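Local coordinates for protein dipeptidase AC. Metallo peptidase. MEROPS family M19 (Rhodobacter sphaeroides, PDB 3LY0) that probably hydrolyses dipeptides as a zinc-dependent metallodipeptidase, and binds two zinc ions together with a phosphinate mimic of the dipeptide L-Ala-D-Ala, at residues A[16-19]-A[20-24]; A[323-326]-A[327-331]; A[332-335]-A[336-340]; A[339-342]-A[343-347]. All blocks are in the same frame, centred on the assembly; numbering follows the deposited sequence.

Contact 1: A[16-19]-A[20-24]; sequences FLLR and LLRNP
L20 rests on F16, one turn back, in the short α-helix 16-22 of this TIM-barrel peptidase, a helix close in sequence to the metal ligand D15. The branch of the leucine suits this place: CD1 comes within 3.8 Å of F16 CE1, meeting the ring obliquely, while CD2 reaches F16 CZ at 4.2 Å. L17 CD2 is a looser neighbour of CD1, and I30 and H102 cover L20 from the flanking helices 27-32 and 89-109.

L18 leans the other way. Its CG stands anti to the backbone N (chi1 -173°), which swings both methyls toward the next turn: CD1 lies 4.0 Å from L21 CD2, and CD2 sits over the centre of one face of the R22 guanidinium, 3.8 Å from CZ. That flat face, with no N-H directed out of it, accepts the methyl, while NH1 at the edge pairs with D66.

R19 touches the next segment through its stem, CB lying 3.3 Å from L20 N. Its polar end, beside the F16 ring edge, is met by L40 O, D35 and D308. Beneath run the backbone bonds, of which the one from L21 N to L17 O is 2.9 Å long and fairly straight at 161°.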
loop_
_atom_site.group_PDB
_atom_site.type_symbol
_atom_site.label_atom_id
_atom_site.label_comp_id
_atom_site.label_asym_id
_atom_site.label_seq_id
_atom_site.Cartn_x
_atom_site.Cartn_y
_atom_site.Cartn_z
ATOM N N PHE A 16 -7.950 -3.886 4.632
ATOM C CA PHE A 16 -8.864 -4.678 5.440
ATOM C C PHE A 16 -9.537 -3.855 6.541
ATOM O O PHE A 16 -10.702 -4.080 6.851
ATOM C CB PHE A 16 -8.142 -5.872 6.055
ATOM C CG PHE A 16 -9.029 -6.739 6.892
ATOM C CD1 PHE A 16 -8.914 -6.726 8.269
ATOM C CD2 PHE A 16 -9.993 -7.540 6.299
ATOM C CE1 PHE A 16 -9.732 -7.519 9.055
ATOM C CE2 PHE A 16 -10.821 -8.329 7.070
ATOM C CZ PHE A 16 -10.688 -8.324 8.453
ATOM N N LEU A 17 -8.819 -2.904 7.130
ATOM C CA LEU A 17 -9.393 -2.115 8.217
ATOM C C LEU A 17 -10.633 -1.338 7.766
ATOM O O LEU A 17 -11.516 -1.050 8.572
ATOM C CB LEU A 17 -8.355 -1.162 8.821
ATOM C CG LEU A 17 -7.240 -1.823 9.636
ATOM C CD1 LEU A 17 -6.179 -0.803 9.975
ATOM C CD2 LEU A 17 -7.804 -2.468 10.914
ATOM N N LEU A 18 -10.710 -1.007 6.480
ATOM C CA LEU A 18 -11.877 -0.294 5.991
ATOM C C LEU A 18 -13.126 -1.152 6.148
ATOM O O LEU A 18 -14.226 -0.644 6.384
ATOM C CB LEU A 18 -11.675 0.127 4.529
ATOM C CG LEU A 18 -12.737 1.034 3.909
ATOM C CD1 LEU A 18 -12.736 2.406 4.554
ATOM C CD2 LEU A 18 -12.476 1.149 2.407
ATOM N N ARG A 19 -12.963 -2.464 6.042
ATOM C CA ARG A 19 -14.107 -3.349 6.194
ATOM C C ARG A 19 -14.598 -3.395 7.628
ATOM O O ARG A 19 -15.801 -3.515 7.877
ATOM C CB ARG A 19 -13.795 -4.732 5.641
ATOM C CG ARG A 19 -13.752 -4.689 4.105
ATOM C CD ARG A 19 -13.344 -5.996 3.478
ATOM N NE ARG A 19 -14.141 -7.099 3.989
ATOM C CZ ARG A 19 -13.687 -8.335 4.115
ATOM N NH1 ARG A 19 -12.442 -8.627 3.750
ATOM N NH2 ARG A 19 -14.476 -9.275 4.612
ATOM N N LEU A 20 -13.676 -3.266 8.574
ATOM C CA LEU A 20 -14.072 -3.197 9.975
ATOM C C LEU A 20 -14.704 -1.847 10.297
ATOM O O LEU A 20 -15.661 -1.775 11.071
ATOM C CB LEU A 20 -12.888 -3.504 10.902
ATOM C CG LEU A 20 -12.270 -4.890 10.664
ATOM C CD1 LEU A 20 -11.201 -5.214 11.689
ATOM C CD2 LEU A 20 -13.346 -5.992 10.636
ATOM N N LEU A 21 -14.180 -0.784 9.693
ATOM C CA LEU A 21 -14.766 0.549 9.842
ATOM C C LEU A 21 -16.218 0.538 9.384
ATOM O O LEU A 21 -17.082 1.151 10.016
ATOM C CB LEU A 21 -13.988 1.588 9.024
ATOM C CG LEU A 21 -14.454 3.045 9.191
ATOM C CD1 LEU A 21 -14.127 3.572 10.579
ATOM C CD2 LEU A 21 -13.861 3.957 8.115
ATOM N N ARG A 22 -16.478 -0.167 8.289
ATOM C CA ARG A 22 -17.800 -0.145 7.664
ATOM C C ARG A 22 -18.829 -1.047 8.340
ATOM O O ARG A 22 -20.029 -0.845 8.172
ATOM C CB ARG A 22 -17.692 -0.455 6.168
ATOM C CG ARG A 22 -17.063 0.696 5.395
ATOM C CD ARG A 22 -16.748 0.350 3.957
ATOM N NE ARG A 22 -16.475 1.569 3.194
ATOM C CZ ARG A 22 -16.213 1.605 1.893
ATOM N NH1 ARG A 22 -16.184 0.483 1.188
ATOM N NH2 ARG A 22 -15.990 2.771 1.293
ATOM N N ASN A 23 -18.368 -2.029 9.107
ATOM C CA ASN A 23 -19.284 -2.923 9.821
ATOM C C ASN A 23 -18.684 -3.379 11.150
ATOM O O ASN A 23 -18.397 -4.558 11.338
ATOM C CB ASN A 23 -19.655 -4.132 8.956
ATOM C CG ASN A 23 -20.814 -4.942 9.532
ATOM O OD1 ASN A 23 -21.305 -4.669 10.633
ATOM N ND2 ASN A 23 -21.252 -5.952 8.787
ATOM N N PRO A 24 -18.472 -2.433 12.073
ATOM C CA PRO A 24 -17.784 -2.784 13.317
ATOM C C PRO A 24 -18.550 -3.807 14.155
ATOM O O PRO A 24 -17.940 -4.597 14.873
ATOM C CB PRO A 24 -17.681 -1.438 14.057
ATOM C CG PRO A 24 -18.744 -0.577 13.444
ATOM C CD PRO A 24 -18.825 -1.003 12.014
#

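Contact 2: A[323-326]-A[327-331]; sequences PALQ and AAMRA
R330 N donates to Q326 O at 2.9 Å and 160°, the shortest of four successive i to i+4 backbone bonds here. The same oxygen lies 3.3 Å from R330 CG, so the aliphatic start of the arginine folds closely over the carbonyl that its own N-H binds. Farther out the two polar ends stay near each other, Q326 OE1 lying 4.2 Å from R330 NH2, but each has its own partners: Q326 NE2 binds I7 O, whereas R330 reaches E336 through NE and D5 O through NH2.

These are turns of the regular α-helix 322-332, which in this TIM-barrel protein precedes the long helix 336-354. A328 is small enough for its methyl to fit against W282.

On the buried flank L325 and M329 pack one turn apart. L325 CG stands anti to its own nitrogen (chi1 168°), which carries it to 3.7 Å from M329 SD. The methionine bends at chi3 (62°), a flexible thioether able to fit between L289 on one helix and M339 and L342 on another. An alanine in place of M329 removes the thioether and would probably leave a gap beside L325 and toward M339 and L342. M329 CG also lies 3.1 Å from L325 O.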
loop_
_atom_site.group_PDB
_atom_site.type_symbol
_atom_site.label_atom_id
_atom_site.label_comp_id
_atom_site.label_asym_id
_atom_site.label_seq_id
_atom_site.Cartn_x
_atom_site.Cartn_y
_atom_site.Cartn_z
ATOM N N PRO A 323 -1.000 -18.302 -4.112
ATOM C CA PRO A 323 -0.281 -19.442 -4.697
ATOM C C PRO A 323 -0.362 -19.509 -6.225
ATOM O O PRO A 323 0.637 -19.841 -6.870
ATOM C CB PRO A 323 -0.953 -20.655 -4.042
ATOM C CG PRO A 323 -1.426 -20.136 -2.705
ATOM C CD PRO A 323 -1.884 -18.713 -3.005
ATOM N N ALA A 324 -1.520 -19.203 -6.803
ATOM C CA ALA A 324 -1.655 -19.168 -8.260
ATOM C C ALA A 324 -0.749 -18.102 -8.876
ATOM O O ALA A 324 -0.153 -18.311 -9.935
ATOM C CB ALA A 324 -3.102 -18.936 -8.661
ATOM N N LEU A 325 -0.659 -16.951 -8.215
ATOM C CA LEU A 325 0.237 -15.897 -8.672
ATOM C C LEU A 325 1.682 -16.396 -8.683
ATOM O O LEU A 325 2.419 -16.205 -9.662
ATOM C CB LEU A 325 0.098 -14.659 -7.770
ATOM C CG LEU A 325 1.163 -13.570 -7.929
ATOM C CD1 LEU A 325 1.202 -13.022 -9.342
ATOM C CD2 LEU A 325 0.937 -12.428 -6.932
ATOM N N GLN A 326 2.073 -17.056 -7.600
ATOM C CA GLN A 326 3.429 -17.591 -7.496
ATOM C C GLN A 326 3.720 -18.612 -8.594
ATOM O O GLN A 326 4.807 -18.617 -9.164
ATOM C CB GLN A 326 3.679 -18.184 -6.117
ATOM C CG GLN A 326 3.765 -17.129 -5.025
ATOM C CD GLN A 326 4.134 -17.714 -3.683
ATOM O OE1 GLN A 326 4.812 -18.735 -3.608
ATOM N NE2 GLN A 326 3.691 -17.069 -2.607
ATOM N N ALA A 327 2.739 -19.451 -8.907
ATOM C CA ALA A 327 2.899 -20.419 -9.991
ATOM C C ALA A 327 3.154 -19.752 -11.343
ATOM O O ALA A 327 3.986 -20.220 -12.136
ATOM C CB ALA A 327 1.686 -21.329 -10.075
ATOM N N ALA A 328 2.432 -18.669 -11.624
ATOM C CA ALA A 328 2.642 -17.921 -12.861
ATOM C C ALA A 328 4.026 -17.279 -12.889
ATOM O O ALA A 328 4.695 -17.245 -13.927
ATOM C CB ALA A 328 1.547 -16.862 -13.055
ATOM N N MET A 329 4.448 -16.755 -11.741
ATOM C CA MET A 329 5.758 -16.130 -11.640
ATOM C C MET A 329 6.863 -17.158 -11.896
ATOM O O MET A 329 7.824 -16.881 -12.605
ATOM C CB MET A 329 5.926 -15.461 -10.270
ATOM C CG MET A 329 4.916 -14.322 -10.027
ATOM S SD MET A 329 4.865 -13.684 -8.320
ATOM C CE MET A 329 6.541 -13.058 -8.145
ATOM N N ARG A 330 6.709 -18.344 -11.329
ATOM C CA ARG A 330 7.691 -19.409 -11.540
ATOM C C ARG A 330 7.728 -19.838 -13.004
ATOM O O ARG A 330 8.805 -20.021 -13.583
ATOM C CB ARG A 330 7.390 -20.612 -10.654
ATOM C CG ARG A 330 7.625 -20.358 -9.179
ATOM C CD ARG A 330 7.640 -21.659 -8.408
ATOM N NE ARG A 330 8.098 -21.470 -7.038
ATOM C CZ ARG A 330 7.325 -21.625 -5.972
ATOM N NH1 ARG A 330 6.053 -21.973 -6.123
ATOM N NH2 ARG A 330 7.824 -21.434 -4.761
ATOM N N ALA A 331 6.550 -19.992 -13.603
ATOM C CA ALA A 331 6.466 -20.409 -15.006
ATOM C C ALA A 331 7.117 -19.393 -15.939
ATOM O O ALA A 331 7.649 -19.745 -16.996
ATOM C CB ALA A 331 5.013 -20.655 -15.416
#

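Contact 3: A[332-335]-A[336-340]; sequences HGYD and EPLMR
D335 turns its CG between the backbone N and the carbonyl carbon (chi1 62°), which folds the carboxylate back to L338 N; Y334 sets its CG anti to the carbonyl carbon (chi1 -64°), which brings the root of its side chain, CB and CG, against L338 CD2 and M339 SD. D335 is the N-cap of helix 336-354. Its OD1 accepts from L338 N at 3.0 Å, a nearly straight bond (163°) that arrives almost along the C-O direction of the carboxylate. Its backbone O accepts from M339 N at 2.9 Å and begins the regular helical pattern. Proline suits position 337, since a first-turn residue needs no N-H for a bond inside the helix; its CD comes within 3.2 Å of D335 OD1.

The apolar side is a hydrophobic staple: Y334, just before the cap, meets M339, the fourth residue of the helix, with Y334 CB 3.8 Å from M339 SD. The sulfur lies near the plane of the tyrosine ring, at its edge. L338 CD2 makes an off-centre CH-π contact, 4.1 Å from the ring centroid. Y334 OH is held by D290 of helix 283-296.

The preceding helix 322-332 ends in a Schellman motif at G333, where a CB would jam against the carbonyl O of H332, so glycine fits. A water links Y334 O, at 2.8 Å, to OE2 of the R330-bound carboxylate of E336.

Because D335 takes up an N-H of the first turn, its carboxylate probably gains from the helix dipole, which would favour its charged form.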
loop_
_atom_site.group_PDB
_atom_site.type_symbol
_atom_site.label_atom_id
_atom_site.label_comp_id
_atom_site.label_asym_id
_atom_site.label_seq_id
_atom_site.Cartn_x
_atom_site.Cartn_y
_atom_site.Cartn_z
ATOM N N HIS A 332 7.062 -18.125 -15.540
ATOM C CA HIS A 332 7.644 -17.031 -16.298
ATOM C C HIS A 332 9.171 -17.083 -16.243
ATOM O O HIS A 332 9.854 -16.459 -17.054
ATOM C CB HIS A 332 7.142 -15.704 -15.725
ATOM C CG HIS A 332 7.443 -14.521 -16.582
ATOM N ND1 HIS A 332 6.913 -14.366 -17.845
ATOM C CD2 HIS A 332 8.195 -13.417 -16.347
ATOM C CE1 HIS A 332 7.340 -13.225 -18.359
ATOM N NE2 HIS A 332 8.121 -12.634 -17.471
ATOM N N GLY A 333 9.699 -17.806 -15.266
ATOM C CA GLY A 333 11.133 -18.034 -15.193
ATOM C C GLY A 333 11.850 -17.500 -13.967
ATOM O O GLY A 333 13.078 -17.580 -13.879
ATOM N N TYR A 334 11.109 -16.949 -13.012
ATOM C CA TYR A 334 11.749 -16.452 -11.801
ATOM C C TYR A 334 12.218 -17.625 -10.951
ATOM O O TYR A 334 11.416 -18.473 -10.564
ATOM C CB TYR A 334 10.789 -15.593 -10.974
ATOM C CG TYR A 334 10.316 -14.310 -11.628
ATOM C CD1 TYR A 334 10.880 -13.837 -12.811
ATOM C CD2 TYR A 334 9.311 -13.555 -11.034
ATOM C CE1 TYR A 334 10.432 -12.650 -13.391
ATOM C CE2 TYR A 334 8.862 -12.385 -11.604
ATOM C CZ TYR A 334 9.416 -11.934 -12.777
ATOM O OH TYR A 334 8.944 -10.759 -13.322
ATOM N N ASP A 335 13.519 -17.668 -10.661
ATOM C CA ASP A 335 14.083 -18.739 -9.840
ATOM C C ASP A 335 13.749 -18.558 -8.359
ATOM O O ASP A 335 13.227 -17.517 -7.947
ATOM C CB ASP A 335 15.598 -18.869 -10.060
ATOM C CG ASP A 335 16.364 -17.623 -9.653
ATOM O OD1 ASP A 335 15.988 -16.977 -8.651
ATOM O OD2 ASP A 335 17.360 -17.294 -10.333
ATOM N N GLU A 336 14.041 -19.577 -7.560
ATOM C CA GLU A 336 13.614 -19.600 -6.167
ATOM C C GLU A 336 14.174 -18.467 -5.311
ATOM O O GLU A 336 13.447 -17.898 -4.500
ATOM C CB GLU A 336 13.891 -20.967 -5.525
ATOM C CG GLU A 336 13.034 -22.085 -6.098
ATOM C CD GLU A 336 11.548 -21.766 -6.063
ATOM O OE1 GLU A 336 11.049 -21.337 -5.002
ATOM O OE2 GLU A 336 10.872 -21.952 -7.098
ATOM N N PRO A 337 15.472 -18.153 -5.456
ATOM C CA PRO A 337 15.977 -17.038 -4.650
ATOM C C PRO A 337 15.255 -15.735 -4.995
ATOM O O PRO A 337 14.955 -14.954 -4.091
ATOM C CB PRO A 337 17.453 -16.960 -5.045
ATOM C CG PRO A 337 17.791 -18.356 -5.472
ATOM C CD PRO A 337 16.557 -18.875 -6.148
ATOM N N LEU A 338 14.985 -15.509 -6.275
ATOM C CA LEU A 338 14.262 -14.311 -6.682
ATOM C C LEU A 338 12.839 -14.350 -6.130
ATOM O O LEU A 338 12.348 -13.348 -5.612
ATOM C CB LEU A 338 14.257 -14.152 -8.202
ATOM C CG LEU A 338 13.434 -12.965 -8.719
ATOM C CD1 LEU A 338 13.911 -11.651 -8.120
ATOM C CD2 LEU A 338 13.490 -12.902 -10.241
ATOM N N MET A 339 12.183 -15.506 -6.213
ATOM C CA MET A 339 10.841 -15.641 -5.650
ATOM C C MET A 339 10.806 -15.265 -4.159
ATOM O O MET A 339 9.889 -14.585 -3.701
ATOM C CB MET A 339 10.298 -17.058 -5.837
ATOM C CG MET A 339 10.007 -17.434 -7.277
ATOM S SD MET A 339 8.624 -16.531 -8.028
ATOM C CE MET A 339 7.289 -16.908 -6.888
ATOM N N ARG A 340 11.792 -15.708 -3.383
ATOM C CA ARG A 340 11.811 -15.380 -1.962
ATOM C C ARG A 340 11.979 -13.876 -1.731
ATOM O O ARG A 340 11.345 -13.293 -0.838
ATOM C CB ARG A 340 12.898 -16.173 -1.232
ATOM C CG ARG A 340 12.569 -17.657 -1.161
ATOM C CD ARG A 340 13.505 -18.391 -0.212
ATOM N NE ARG A 340 14.872 -18.452 -0.722
ATOM C CZ ARG A 340 15.320 -19.401 -1.538
ATOM N NH1 ARG A 340 14.510 -20.367 -1.952
ATOM N NH2 ARG A 340 16.579 -19.383 -1.948
HETATM O O HOH W 1 11.253 -20.999 -9.376
#

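Contact 4: A[339-342]-A[343-347]; sequences MRKL and CHENW
R340 O is gripped by two backbone donors, E345 N and H344 N, each at 3.0 Å, which reach it from opposite faces of the carbonyl plane. The first bond is almost straight (175°) and spans five residues, the mark of a π-type turn, a π-bulge, in the last long helix, 336-354, of this TIM-barrel fold. N346 N continues the wider spacing, donating to K341 O at 3.0 Å on a lone pair of the carbonyl. Water 2 sits in the widened turn, bound to both K341 O and W347 N.

The extra residue shows at H344. Its CG lies between the backbone N and the carbonyl carbon (chi1 61°), which lays one face of the ring against R340 O, 3.9 Å above the ring centre, and its ND1 binds P8 O.

E345 runs beside R340, pointing the same way. Its OE2 meets the edge of the guanidinium in a long salt bridge, 3.9 Å from R340 NE, and also touches R340 CB. An alanine at E345 would probably leave R340 without this acidic mate and its aliphatic stem uncovered on that side.

The amide of N346 leans over K341, OD1 lying 3.4 Å from K341 CB, while ND2 is taken by V301 O and E298 O; an asparagine can thus tie the helix to strand 301-303. The extended K341 chain carries NZ off to D299. Among the sulfur-bearing side chains, M339 CE lies 4.3 Å from C343 SG, a loose contact.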
loop_
_atom_site.group_PDB
_atom_site.type_symbol
_atom_site.label_atom_id
_atom_site.label_comp_id
_atom_site.label_asym_id
_atom_site.label_seq_id
_atom_site.Cartn_x
_atom_site.Cartn_y
_atom_site.Cartn_z
ATOM N N MET A 339 12.183 -15.506 -6.213
ATOM C CA MET A 339 10.841 -15.641 -5.650
ATOM C C MET A 339 10.806 -15.265 -4.159
ATOM O O MET A 339 9.889 -14.585 -3.701
ATOM C CB MET A 339 10.298 -17.058 -5.837
ATOM C CG MET A 339 10.007 -17.434 -7.277
ATOM S SD MET A 339 8.624 -16.531 -8.028
ATOM C CE MET A 339 7.289 -16.908 -6.888
ATOM N N ARG A 340 11.792 -15.708 -3.383
ATOM C CA ARG A 340 11.811 -15.380 -1.962
ATOM C C ARG A 340 11.979 -13.876 -1.731
ATOM O O ARG A 340 11.345 -13.293 -0.838
ATOM C CB ARG A 340 12.898 -16.173 -1.232
ATOM C CG ARG A 340 12.569 -17.657 -1.161
ATOM C CD ARG A 340 13.505 -18.391 -0.212
ATOM N NE ARG A 340 14.872 -18.452 -0.722
ATOM C CZ ARG A 340 15.320 -19.401 -1.538
ATOM N NH1 ARG A 340 14.510 -20.367 -1.952
ATOM N NH2 ARG A 340 16.579 -19.383 -1.948
ATOM N N LYS A 341 12.827 -13.254 -2.543
ATOM C CA LYS A 341 13.000 -11.801 -2.484
ATOM C C LYS A 341 11.683 -11.069 -2.754
ATOM O O LYS A 341 11.291 -10.178 -1.990
ATOM C CB LYS A 341 14.066 -11.338 -3.477
ATOM C CG LYS A 341 15.488 -11.719 -3.089
ATOM C CD LYS A 341 16.445 -11.263 -4.167
ATOM C CE LYS A 341 17.885 -11.607 -3.826
ATOM N NZ LYS A 341 18.818 -10.977 -4.800
ATOM N N LEU A 342 11.018 -11.442 -3.846
ATOM C CA LEU A 342 9.792 -10.773 -4.266
ATOM C C LEU A 342 8.655 -11.031 -3.285
ATOM O O LEU A 342 7.785 -10.182 -3.088
ATOM C CB LEU A 342 9.378 -11.252 -5.658
ATOM C CG LEU A 342 10.372 -10.946 -6.769
ATOM C CD1 LEU A 342 9.913 -11.599 -8.054
ATOM C CD2 LEU A 342 10.528 -9.434 -6.965
ATOM N N CYS A 343 8.659 -12.198 -2.660
ATOM C CA CYS A 343 7.568 -12.576 -1.771
ATOM C C CYS A 343 7.660 -11.970 -0.374
ATOM O O CYS A 343 6.635 -11.595 0.199
ATOM C CB CYS A 343 7.418 -14.104 -1.693
ATOM S SG CYS A 343 6.694 -14.842 -3.191
ATOM N N HIS A 344 8.869 -11.885 0.183
ATOM C CA HIS A 344 9.010 -11.276 1.503
ATOM C C HIS A 344 10.385 -10.706 1.851
ATOM O O HIS A 344 10.468 -9.762 2.633
ATOM C CB HIS A 344 8.593 -12.259 2.605
ATOM C CG HIS A 344 9.409 -13.516 2.639
ATOM N ND1 HIS A 344 8.954 -14.709 2.119
ATOM C CD2 HIS A 344 10.646 -13.770 3.135
ATOM C CE1 HIS A 344 9.873 -15.643 2.290
ATOM N NE2 HIS A 344 10.912 -15.100 2.900
ATOM N N GLU A 345 11.462 -11.290 1.333
ATOM C CA GLU A 345 12.785 -10.882 1.819
ATOM C C GLU A 345 13.079 -9.411 1.543
ATOM O O GLU A 345 13.688 -8.727 2.363
ATOM C CB GLU A 345 13.902 -11.766 1.251
ATOM C CG GLU A 345 13.831 -13.225 1.690
ATOM C CD GLU A 345 14.944 -14.068 1.094
ATOM O OE1 GLU A 345 15.682 -13.561 0.226
ATOM O OE2 GLU A 345 15.067 -15.250 1.480
ATOM N N ASN A 346 12.646 -8.918 0.389
ATOM C CA ASN A 346 12.906 -7.525 0.047
ATOM C C ASN A 346 12.230 -6.551 1.018
ATOM O O ASN A 346 12.842 -5.570 1.434
ATOM C CB ASN A 346 12.509 -7.220 -1.402
ATOM C CG ASN A 346 13.447 -7.867 -2.408
ATOM O OD1 ASN A 346 14.523 -8.340 -2.047
ATOM N ND2 ASN A 346 13.051 -7.885 -3.669
ATOM N N TRP A 347 10.969 -6.801 1.366
ATOM C CA TRP A 347 10.326 -5.954 2.368
ATOM C C TRP A 347 11.085 -5.990 3.681
ATOM O O TRP A 347 11.274 -4.951 4.309
ATOM C CB TRP A 347 8.867 -6.336 2.625
ATOM C CG TRP A 347 7.929 -5.651 1.676
ATOM C CD1 TRP A 347 7.072 -6.246 0.789
ATOM C CD2 TRP A 347 7.771 -4.235 1.497
ATOM N NE1 TRP A 347 6.387 -5.291 0.080
ATOM C CE2 TRP A 347 6.794 -4.047 0.496
ATOM C CE3 TRP A 347 8.360 -3.107 2.091
ATOM C CZ2 TRP A 347 6.389 -2.778 0.072
ATOM C CZ3 TRP A 347 7.948 -1.846 1.674
ATOM C CH2 TRP A 347 6.974 -1.696 0.669
HETATM O O HOH W 2 9.395 -8.592 -0.442
#

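In the fold
From the N terminus, contact 1 comes first, a local helix turn beside the metal site. The remaining three follow much later in the chain, where contact 2 (323-331) fills helix 322-332, contact 3 (332-340) turns the chain into helix 336-354, and contact 4 (339-347) carries that helix onward. All are in series; none closes a long loop, and contacts 3 and 4 overlap at M339 and R340. Contacts 2, 3 and 4 touch directly: a salt bridge and the packing of M329 on M339 and L342 join two successive helices across a short turn. Contact 1 stays apart, its centre about 28 Å from that of contact 4.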